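Local atomic coordinates of autoinducer 2 sensor kinase/phosphatase LuxQ (Vibrio cholerae, PDB entry 3C38), a protein that senses the autoinducer AI-2 through its partner LuxP, acting as a histidine kinase at low cell density and as a phosphatase at high cell density. Residues S46-A51 with R139-I144; L83-I86 with N91-W94; A117-W122 with V152-V157. All coordinates share one frame; numbering follows the deposited sequence.

Contact 1. Residues S46-A51 with R139-I144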
loop_
_atom_site.group_PDB
_atom_site.type_symbol
_atom_site.label_atom_id
_atom_site.label_comp_id
_atom_site.label_asym_id
_atom_site.label_seq_id
_atom_site.Cartn_x
_atom_site.Cartn_y
_atom_site.Cartn_z
ATOM N N SER A 46 -0.725 -16.505 -2.666
ATOM C CA SER A 46 -0.603 -17.510 -3.705
ATOM C C SER A 46 0.873 -17.722 -4.035
ATOM O O SER A 46 1.326 -18.847 -4.248
ATOM C CB SER A 46 -1.354 -17.052 -4.953
ATOM O OG SER A 46 -1.418 -18.096 -5.898
ATOM N N THR A 47 1.627 -16.633 -4.070
ATOM C CA THR A 47 3.046 -16.716 -4.369
ATOM C C THR A 47 3.810 -17.285 -3.178
ATOM O O THR A 47 4.886 -17.856 -3.335
ATOM C CB THR A 47 3.605 -15.337 -4.710
ATOM O OG1 THR A 47 2.944 -14.840 -5.878
ATOM C CG2 THR A 47 5.101 -15.411 -4.974
ATOM N N ALA A 48 3.238 -17.132 -1.988
ATOM C CA ALA A 48 3.863 -17.620 -0.766
ATOM C C ALA A 48 3.918 -19.143 -0.774
ATOM O O ALA A 48 4.670 -19.751 -0.004
ATOM C CB ALA A 48 3.083 -17.132 0.455
ATOM N N LYS A 49 3.122 -19.754 -1.650
ATOM C CA LYS A 49 3.068 -21.207 -1.758
ATOM C C LYS A 49 3.694 -21.746 -3.043
ATOM O O LYS A 49 3.506 -22.909 -3.392
ATOM C CB LYS A 49 1.615 -21.672 -1.647
ATOM C CG LYS A 49 1.034 -21.416 -0.275
ATOM C CD LYS A 49 -0.415 -21.819 -0.173
ATOM C CE LYS A 49 -0.868 -21.765 1.274
ATOM N NZ LYS A 49 -2.316 -22.054 1.431
ATOM N N ASN A 50 4.448 -20.911 -3.745
ATOM C CA ASN A 50 5.064 -21.356 -4.982
ATOM C C ASN A 50 6.398 -22.037 -4.718
ATOM O O ASN A 50 7.367 -21.388 -4.329
ATOM C CB ASN A 50 5.275 -20.178 -5.927
ATOM C CG ASN A 50 5.748 -20.611 -7.296
ATOM O OD1 ASN A 50 6.746 -21.324 -7.426
ATOM N ND2 ASN A 50 5.037 -20.182 -8.329
ATOM N N ALA A 51 6.439 -23.349 -4.939
ATOM C CA ALA A 51 7.651 -24.132 -4.737
ATOM C C ALA A 51 8.868 -23.387 -5.270
ATOM O O ALA A 51 9.890 -23.277 -4.583
ATOM C CB ALA A 51 7.521 -25.472 -5.432
ATOM N N ARG A 139 1.986 -6.226 4.621
ATOM C CA ARG A 139 1.379 -7.498 4.967
ATOM C C ARG A 139 2.422 -8.603 4.865
ATOM O O ARG A 139 3.266 -8.602 3.966
ATOM C CB ARG A 139 0.190 -7.777 4.046
ATOM C CG ARG A 139 -0.648 -8.977 4.450
ATOM C CD ARG A 139 -1.937 -9.004 3.654
ATOM N NE ARG A 139 -2.756 -10.166 3.988
ATOM C CZ ARG A 139 -2.507 -11.397 3.557
ATOM N NH1 ARG A 139 -1.462 -11.624 2.768
ATOM N NH2 ARG A 139 -3.303 -12.394 3.917
ATOM N N ARG A 140 2.361 -9.536 5.811
ATOM C CA ARG A 140 3.304 -10.656 5.871
ATOM C C ARG A 140 2.638 -11.997 5.526
ATOM O O ARG A 140 1.508 -12.264 5.926
ATOM C CB ARG A 140 3.892 -10.741 7.289
ATOM C CG ARG A 140 5.087 -11.650 7.427
ATOM C CD ARG A 140 5.499 -11.821 8.889
ATOM N NE ARG A 140 4.472 -12.514 9.652
ATOM C CZ ARG A 140 4.701 -13.195 10.769
ATOM N NH1 ARG A 140 5.930 -13.281 11.263
ATOM N NH2 ARG A 140 3.694 -13.803 11.388
ATOM N N SER A 141 3.344 -12.842 4.790
ATOM C CA SER A 141 2.811 -14.154 4.448
ATOM C C SER A 141 3.878 -15.228 4.675
ATOM O O SER A 141 4.964 -15.180 4.098
ATOM C CB SER A 141 2.336 -14.179 2.991
ATOM O OG SER A 141 1.602 -15.366 2.725
ATOM N N SER A 142 3.555 -16.198 5.521
ATOM C CA SER A 142 4.481 -17.282 5.850
ATOM C C SER A 142 4.973 -18.039 4.625
ATOM O O SER A 142 4.211 -18.304 3.702
ATOM C CB SER A 142 3.798 -18.261 6.805
ATOM O OG SER A 142 3.126 -17.563 7.849
ATOM N N LEU A 143 6.258 -18.374 4.618
ATOM C CA LEU A 143 6.857 -19.130 3.520
ATOM C C LEU A 143 7.191 -20.503 4.084
ATOM O O LEU A 143 8.216 -20.684 4.743
ATOM C CB LEU A 143 8.135 -18.453 3.020
ATOM C CG LEU A 143 7.956 -17.108 2.323
ATOM C CD1 LEU A 143 9.311 -16.485 2.041
ATOM C CD2 LEU A 143 7.177 -17.305 1.028
ATOM N N ILE A 144 6.311 -21.465 3.834
ATOM C CA ILE A 144 6.494 -22.822 4.327
ATOM C C ILE A 144 7.058 -23.724 3.237
ATOM O O ILE A 144 7.048 -23.370 2.059
ATOM C CB ILE A 144 5.161 -23.356 4.864
ATOM C CG1 ILE A 144 4.723 -22.466 6.030
ATOM C CG2 ILE A 144 5.303 -24.799 5.322
ATOM C CD1 ILE A 144 3.285 -22.626 6.453
HETATM O O HOH W 1 4.036 -21.277 2.164
#

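Contact 2. Residues L83-I86 with N91-W94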
loop_
_atom_site.group_PDB
_atom_site.type_symbol
_atom_site.label_atom_id
_atom_site.label_comp_id
_atom_site.label_asym_id
_atom_site.label_seq_id
_atom_site.Cartn_x
_atom_site.Cartn_y
_atom_site.Cartn_z
ATOM N N LEU A 83 6.958 -2.680 -2.891
ATOM C CA LEU A 83 8.161 -3.254 -2.320
ATOM C C LEU A 83 7.923 -4.630 -1.718
ATOM O O LEU A 83 6.867 -4.915 -1.128
ATOM C CB LEU A 83 8.773 -2.300 -1.277
ATOM C CG LEU A 83 7.997 -1.913 -0.019
ATOM C CD1 LEU A 83 8.226 -2.966 1.050
ATOM C CD2 LEU A 83 8.477 -0.562 0.491
ATOM N N ARG A 84 8.922 -5.485 -1.898
ATOM C CA ARG A 84 8.901 -6.846 -1.393
ATOM C C ARG A 84 10.238 -7.160 -0.741
ATOM O O ARG A 84 11.280 -6.686 -1.182
ATOM C CB ARG A 84 8.726 -7.853 -2.532
ATOM C CG ARG A 84 7.376 -7.931 -3.208
ATOM C CD ARG A 84 7.235 -9.326 -3.802
ATOM N NE ARG A 84 6.095 -9.493 -4.697
ATOM C CZ ARG A 84 6.061 -9.062 -5.956
ATOM N NH1 ARG A 84 7.108 -8.430 -6.480
ATOM N NH2 ARG A 84 4.982 -9.276 -6.697
ATOM N N PHE A 85 10.206 -7.964 0.311
ATOM C CA PHE A 85 11.430 -8.406 0.960
ATOM C C PHE A 85 11.087 -9.626 1.811
ATOM O O PHE A 85 9.967 -9.752 2.313
ATOM C CB PHE A 85 12.077 -7.274 1.780
ATOM C CG PHE A 85 11.320 -6.888 3.007
ATOM C CD1 PHE A 85 11.394 -7.664 4.158
ATOM C CD2 PHE A 85 10.535 -5.737 3.018
ATOM C CE1 PHE A 85 10.705 -7.299 5.296
ATOM C CE2 PHE A 85 9.837 -5.361 4.156
ATOM C CZ PHE A 85 9.921 -6.142 5.298
ATOM N N ILE A 86 12.043 -10.542 1.935
ATOM C CA ILE A 86 11.832 -11.765 2.704
ATOM C C ILE A 86 12.622 -11.752 4.004
ATOM O O ILE A 86 13.823 -11.490 4.011
ATOM C CB ILE A 86 12.231 -13.003 1.872
ATOM C CG1 ILE A 86 11.372 -13.073 0.610
ATOM C CG2 ILE A 86 12.045 -14.272 2.687
ATOM C CD1 ILE A 86 11.763 -14.186 -0.331
ATOM N N ASN A 91 16.464 -10.933 10.537
ATOM C CA ASN A 91 17.383 -10.958 9.408
ATOM C C ASN A 91 16.600 -10.694 8.117
ATOM O O ASN A 91 15.384 -10.912 8.061
ATOM C CB ASN A 91 18.097 -12.322 9.353
ATOM C CG ASN A 91 19.376 -12.295 8.510
ATOM O OD1 ASN A 91 20.008 -11.250 8.355
ATOM N ND2 ASN A 91 19.769 -13.453 7.987
ATOM N N ILE A 92 17.293 -10.200 7.094
ATOM C CA ILE A 92 16.666 -9.927 5.807
ATOM C C ILE A 92 17.460 -10.720 4.776
ATOM O O ILE A 92 18.578 -10.346 4.410
ATOM C CB ILE A 92 16.714 -8.418 5.441
ATOM C CG1 ILE A 92 16.054 -7.579 6.538
ATOM C CG2 ILE A 92 15.981 -8.177 4.131
ATOM C CD1 ILE A 92 14.566 -7.767 6.652
ATOM N N LEU A 93 16.880 -11.826 4.323
ATOM C CA LEU A 93 17.532 -12.691 3.354
ATOM C C LEU A 93 17.493 -12.075 1.970
ATOM O O LEU A 93 18.438 -12.224 1.191
ATOM C CB LEU A 93 16.845 -14.061 3.317
ATOM C CG LEU A 93 16.757 -14.869 4.616
ATOM C CD1 LEU A 93 15.964 -16.146 4.372
ATOM C CD2 LEU A 93 18.152 -15.191 5.119
ATOM N N TRP A 94 16.398 -11.382 1.665
ATOM C CA TRP A 94 16.245 -10.762 0.358
ATOM C C TRP A 94 15.455 -9.450 0.410
ATOM O O TRP A 94 14.683 -9.205 1.342
ATOM C CB TRP A 94 15.564 -11.743 -0.593
ATOM C CG TRP A 94 15.429 -11.238 -1.991
ATOM C CD1 TRP A 94 16.394 -11.218 -2.955
ATOM C CD2 TRP A 94 14.251 -10.682 -2.587
ATOM N NE1 TRP A 94 15.886 -10.689 -4.122
ATOM C CE2 TRP A 94 14.573 -10.354 -3.923
ATOM C CE3 TRP A 94 12.953 -10.434 -2.122
ATOM C CZ2 TRP A 94 13.642 -9.784 -4.798
ATOM C CZ3 TRP A 94 12.030 -9.868 -2.991
ATOM C CH2 TRP A 94 12.379 -9.552 -4.316
#

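Contact 3. Residues A117-W122 with V152-V157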
loop_
_atom_site.group_PDB
_atom_site.type_symbol
_atom_site.label_atom_id
_atom_site.label_comp_id
_atom_site.label_asym_id
_atom_site.label_seq_id
_atom_site.Cartn_x
_atom_site.Cartn_y
_atom_site.Cartn_z
ATOM N N ALA A 117 3.858 -7.766 13.138
ATOM C CA ALA A 117 3.982 -9.007 13.896
ATOM C C ALA A 117 3.228 -10.203 13.352
ATOM O O ALA A 117 3.823 -11.250 13.100
ATOM C CB ALA A 117 3.569 -8.766 15.340
ATOM N N ILE A 118 1.921 -10.055 13.167
ATOM C CA ILE A 118 1.091 -11.154 12.683
ATOM C C ILE A 118 0.901 -11.261 11.167
ATOM O O ILE A 118 1.107 -10.297 10.428
ATOM C CB ILE A 118 -0.282 -11.083 13.330
ATOM C CG1 ILE A 118 -1.017 -9.835 12.832
ATOM C CG2 ILE A 118 -0.119 -11.035 14.845
ATOM C CD1 ILE A 118 -2.437 -9.709 13.335
ATOM N N SER A 119 0.491 -12.448 10.719
ATOM C CA SER A 119 0.270 -12.720 9.297
ATOM C C SER A 119 -1.204 -12.586 8.910
ATOM O O SER A 119 -2.088 -12.570 9.775
ATOM C CB SER A 119 0.743 -14.148 8.944
ATOM O OG SER A 119 2.123 -14.342 9.205
ATOM N N GLY A 120 -1.461 -12.490 7.607
ATOM C CA GLY A 120 -2.830 -12.402 7.128
ATOM C C GLY A 120 -3.570 -11.104 7.381
ATOM O O GLY A 120 -4.778 -11.027 7.141
ATOM N N ASN A 121 -2.864 -10.085 7.870
ATOM C CA ASN A 121 -3.478 -8.783 8.131
ATOM C C ASN A 121 -2.610 -7.632 7.645
ATOM O O ASN A 121 -1.398 -7.618 7.850
ATOM C CB ASN A 121 -3.761 -8.588 9.623
ATOM C CG ASN A 121 -4.952 -9.397 10.107
ATOM O OD1 ASN A 121 -5.769 -8.903 10.885
ATOM N ND2 ASN A 121 -5.051 -10.648 9.663
ATOM N N TRP A 122 -3.247 -6.675 6.987
ATOM C CA TRP A 122 -2.555 -5.501 6.484
ATOM C C TRP A 122 -2.231 -4.610 7.679
ATOM O O TRP A 122 -3.019 -4.524 8.623
ATOM C CB TRP A 122 -3.449 -4.744 5.502
ATOM C CG TRP A 122 -3.501 -5.356 4.143
ATOM C CD1 TRP A 122 -4.495 -6.131 3.625
ATOM C CD2 TRP A 122 -2.493 -5.258 3.132
ATOM N NE1 TRP A 122 -4.166 -6.525 2.347
ATOM C CE2 TRP A 122 -2.942 -6.003 2.019
ATOM C CE3 TRP A 122 -1.248 -4.614 3.058
ATOM C CZ2 TRP A 122 -2.193 -6.120 0.841
ATOM C CZ3 TRP A 122 -0.504 -4.726 1.893
ATOM C CH2 TRP A 122 -0.979 -5.479 0.796
ATOM N N VAL A 152 10.304 -21.321 6.166
ATOM C CA VAL A 152 11.648 -21.015 5.694
ATOM C C VAL A 152 11.852 -19.502 5.775
ATOM O O VAL A 152 12.965 -19.001 5.612
ATOM C CB VAL A 152 11.831 -21.468 4.232
ATOM C CG1 VAL A 152 13.246 -21.166 3.751
ATOM C CG2 VAL A 152 11.533 -22.951 4.121
ATOM N N GLY A 153 10.762 -18.785 6.031
ATOM C CA GLY A 153 10.828 -17.339 6.125
ATOM C C GLY A 153 9.472 -16.673 5.969
ATOM O O GLY A 153 8.422 -17.309 6.101
ATOM N N TYR A 154 9.497 -15.377 5.690
ATOM C CA TYR A 154 8.281 -14.607 5.518
ATOM C C TYR A 154 8.453 -13.633 4.366
ATOM O O TYR A 154 9.531 -13.053 4.175
ATOM C CB TYR A 154 7.962 -13.845 6.801
ATOM C CG TYR A 154 7.342 -14.704 7.875
ATOM C CD1 TYR A 154 5.986 -15.025 7.835
ATOM C CD2 TYR A 154 8.110 -15.217 8.924
ATOM C CE1 TYR A 154 5.404 -15.832 8.810
ATOM C CE2 TYR A 154 7.536 -16.034 9.908
ATOM C CZ TYR A 154 6.181 -16.335 9.837
ATOM O OH TYR A 154 5.596 -17.131 10.793
ATOM N N LEU A 155 7.394 -13.488 3.577
ATOM C CA LEU A 155 7.404 -12.567 2.456
ATOM C C LEU A 155 6.586 -11.354 2.883
ATOM O O LEU A 155 5.430 -11.470 3.319
ATOM C CB LEU A 155 6.790 -13.201 1.200
ATOM C CG LEU A 155 6.659 -12.258 -0.006
ATOM C CD1 LEU A 155 8.013 -11.690 -0.359
ATOM C CD2 LEU A 155 6.070 -13.004 -1.198
ATOM N N TYR A 156 7.214 -10.191 2.787
ATOM C CA TYR A 156 6.563 -8.946 3.146
ATOM C C TYR A 156 6.342 -8.156 1.866
ATOM O O TYR A 156 7.241 -8.053 1.029
ATOM C CB TYR A 156 7.453 -8.123 4.092
ATOM C CG TYR A 156 7.596 -8.658 5.505
ATOM C CD1 TYR A 156 8.390 -9.771 5.788
ATOM C CD2 TYR A 156 6.952 -8.027 6.564
ATOM C CE1 TYR A 156 8.536 -10.234 7.112
ATOM C CE2 TYR A 156 7.086 -8.479 7.870
ATOM C CZ TYR A 156 7.874 -9.575 8.138
ATOM O OH TYR A 156 7.975 -9.997 9.440
ATOM N N VAL A 157 5.139 -7.620 1.708
ATOM C CA VAL A 157 4.819 -6.799 0.549
ATOM C C VAL A 157 4.265 -5.492 1.088
ATOM O O VAL A 157 3.564 -5.469 2.109
ATOM C CB VAL A 157 3.743 -7.451 -0.375
ATOM C CG1 VAL A 157 4.221 -8.826 -0.839
ATOM C CG2 VAL A 157 2.411 -7.554 0.346
HETATM O O HOH W 2 2.631 -17.130 10.304
#

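Contact 1. Residues S46-A51 with R139-I144
Ala48 and Ser142 turn their carbonyl oxygens to one water molecule, which joins the turn at Ala48 to the end of strand 134-143 and the residue after it. The water donates to Ala48 O at 2.7 Å and, weakly, to Ser142 O, and it accepts from Ile144 N at 2.8 Å. No direct hydrogen bond joins the two segments. Beside the water, the methyl of Ala48 points into the strand. Its CB lies 3.2 Å from Ser141 OG and 3.6 Å from Ser142 O, close spacing that suits a residue as small as alanine. The hydroxyl of Ser141 lies anti to its own backbone N (chi1 -170°), a torsion that brings it to this methyl while its hydrogen-bond partner is Asp45 OD1, on helix 22-47. Asp45 also forms a salt bridge with Arg139, whose NH1 bonds to Gln44. Leu143 completes the seam two residues further along the strand: its CD2 branch packs 4.1 Å from Ala48 CB and 3.7 Å from Ala48 O, and the leucine also reaches helix 51-58. Thr47 to Asn50 form a type I turn, and Asn50 N-caps helix 51-58 through a weak hydrogen bond of OD1 to Ser52 N. In this periplasmic sensor domain the turn at the C-terminal end of helix 22-47 thus packs on strand 134-143 of an antiparallel sheet of order 2-1-5-4-3, as in PAS-like Cache domains.

Contact 2. Residues L83-I86 with N91-W94
Ile86 N donates to Trp94 O at 3.0 Å, with an angle of 148° at the hydrogen, the strongest of three backbone bonds in this beta hairpin. The donor stands above the carbonyl plane, 48° out of it. In the other direction, Ile86 O accepts from two backbone N-H groups, Leu93 N at 3.1 Å and Trp94 N at 3.5 Å; both bonds are weak, the first bent and the second straight but long. Two consecutive residues facing one partner make a classic beta bulge, at the point where the chain turns a corner. Outward from this backbone core lies the packing. The Trp94 side chain leaves with CG anti to its backbone N (chi1 -177°), which lays the indole back along residues 84 to 86. Its CE3 reaches Ile86 CG1 at 4.1 Å and its CZ3 meets Arg84 CB at 3.9 Å. A broad ring suits this span, and its polar NE1 bonds to Asp66 while its ring stacks with Phe69. Of Arg84, CB and the backbone O meet the indole; the extended chain carries the guanidinium away to a salt bridge with Asp73. Phe85 and Ile92 pack together against Ile113 of helix 106-115, an apolar setting that suits both. Phe85 CB passes 3.3 Å from Trp94 O, and its ring atom CD1 ends 4.0 Å from the CD1 methyl of Ile92.

Contact 3. Residues A117-W122 with V152-V157
Ser119 to Trp122 and Tyr154 to Val157 run almost in the same direction, 10° apart, but with 9.1 Å between the CA atoms of Ser119 and Tyr154 and 9.6 Å between those of Trp122 and Val157 they are not sheet neighbours, and side chains and a water span the gap. The loop follows helix 106-115 and leads into strand 123-127. At one end Ser119 points its hydroxyl at the phenol of Tyr154, with OG 3.6 Å from CE1, approaching the ring obliquely. A water then joins the two hydroxyls, 3.0 Å from Ser119 OG and 3.0 Å from Tyr154 OH, lying in the plane of the tyrosine ring at its edge. The guanidinium of Arg140 belongs to the same cluster: it makes a cation-pi contact with Tyr154 and a weak hydrogen bond to Ser119. Serine suits this place because its short hydroxyl can serve both the arginine and the water, while tyrosine offers the cation a ring and the water a hydroxyl. At the other end the contact is largely apolar. Trp122 CH2 touches Val157 CG2 at 4.0 Å, the two side chains meeting at a slant, and CZ3 comes within 4.1 Å of Val157 O. With CG anti to the carbonyl carbon (chi1 -78°), the indole swings toward the strand, so that CH2 reaches Val157. It also packs on Leu40 and Arg41 of helix 22-47. The chemistry implies a two-part join between loop and sheet: a hydrated polar end, in which the arginine's charge would probably polarise the phenol and the serine hydroxyl, and an end where mainly apolar atoms meet, the indole N-H being served weakly by Leu37 O.

All three contacts reach one five-stranded antiparallel sheet, against which 46-51 and 117-122 pack from outside; strand 153-160 of contact 3 lies between strand 134-143 of contact 1 and strand 83-88 of contact 2. The centres of contacts 1 and 3 are about 8 Å apart, and probable backbone hydrogen bonds join them, including Leu143 N to Gly153 O at 2.8 Å. On the other side, Phe85 O and Tyr156 N, 2.8 Å apart, link contacts 2 and 3, whose centres lie about 11 Å apart. Contacts 1 and 2, centres about 13 Å apart, still meet across the middle strand, where Leu143 CD1 packs 3.6 Å from Ile86 CG2. Along the chain, contact 2 is nested inside contact 1.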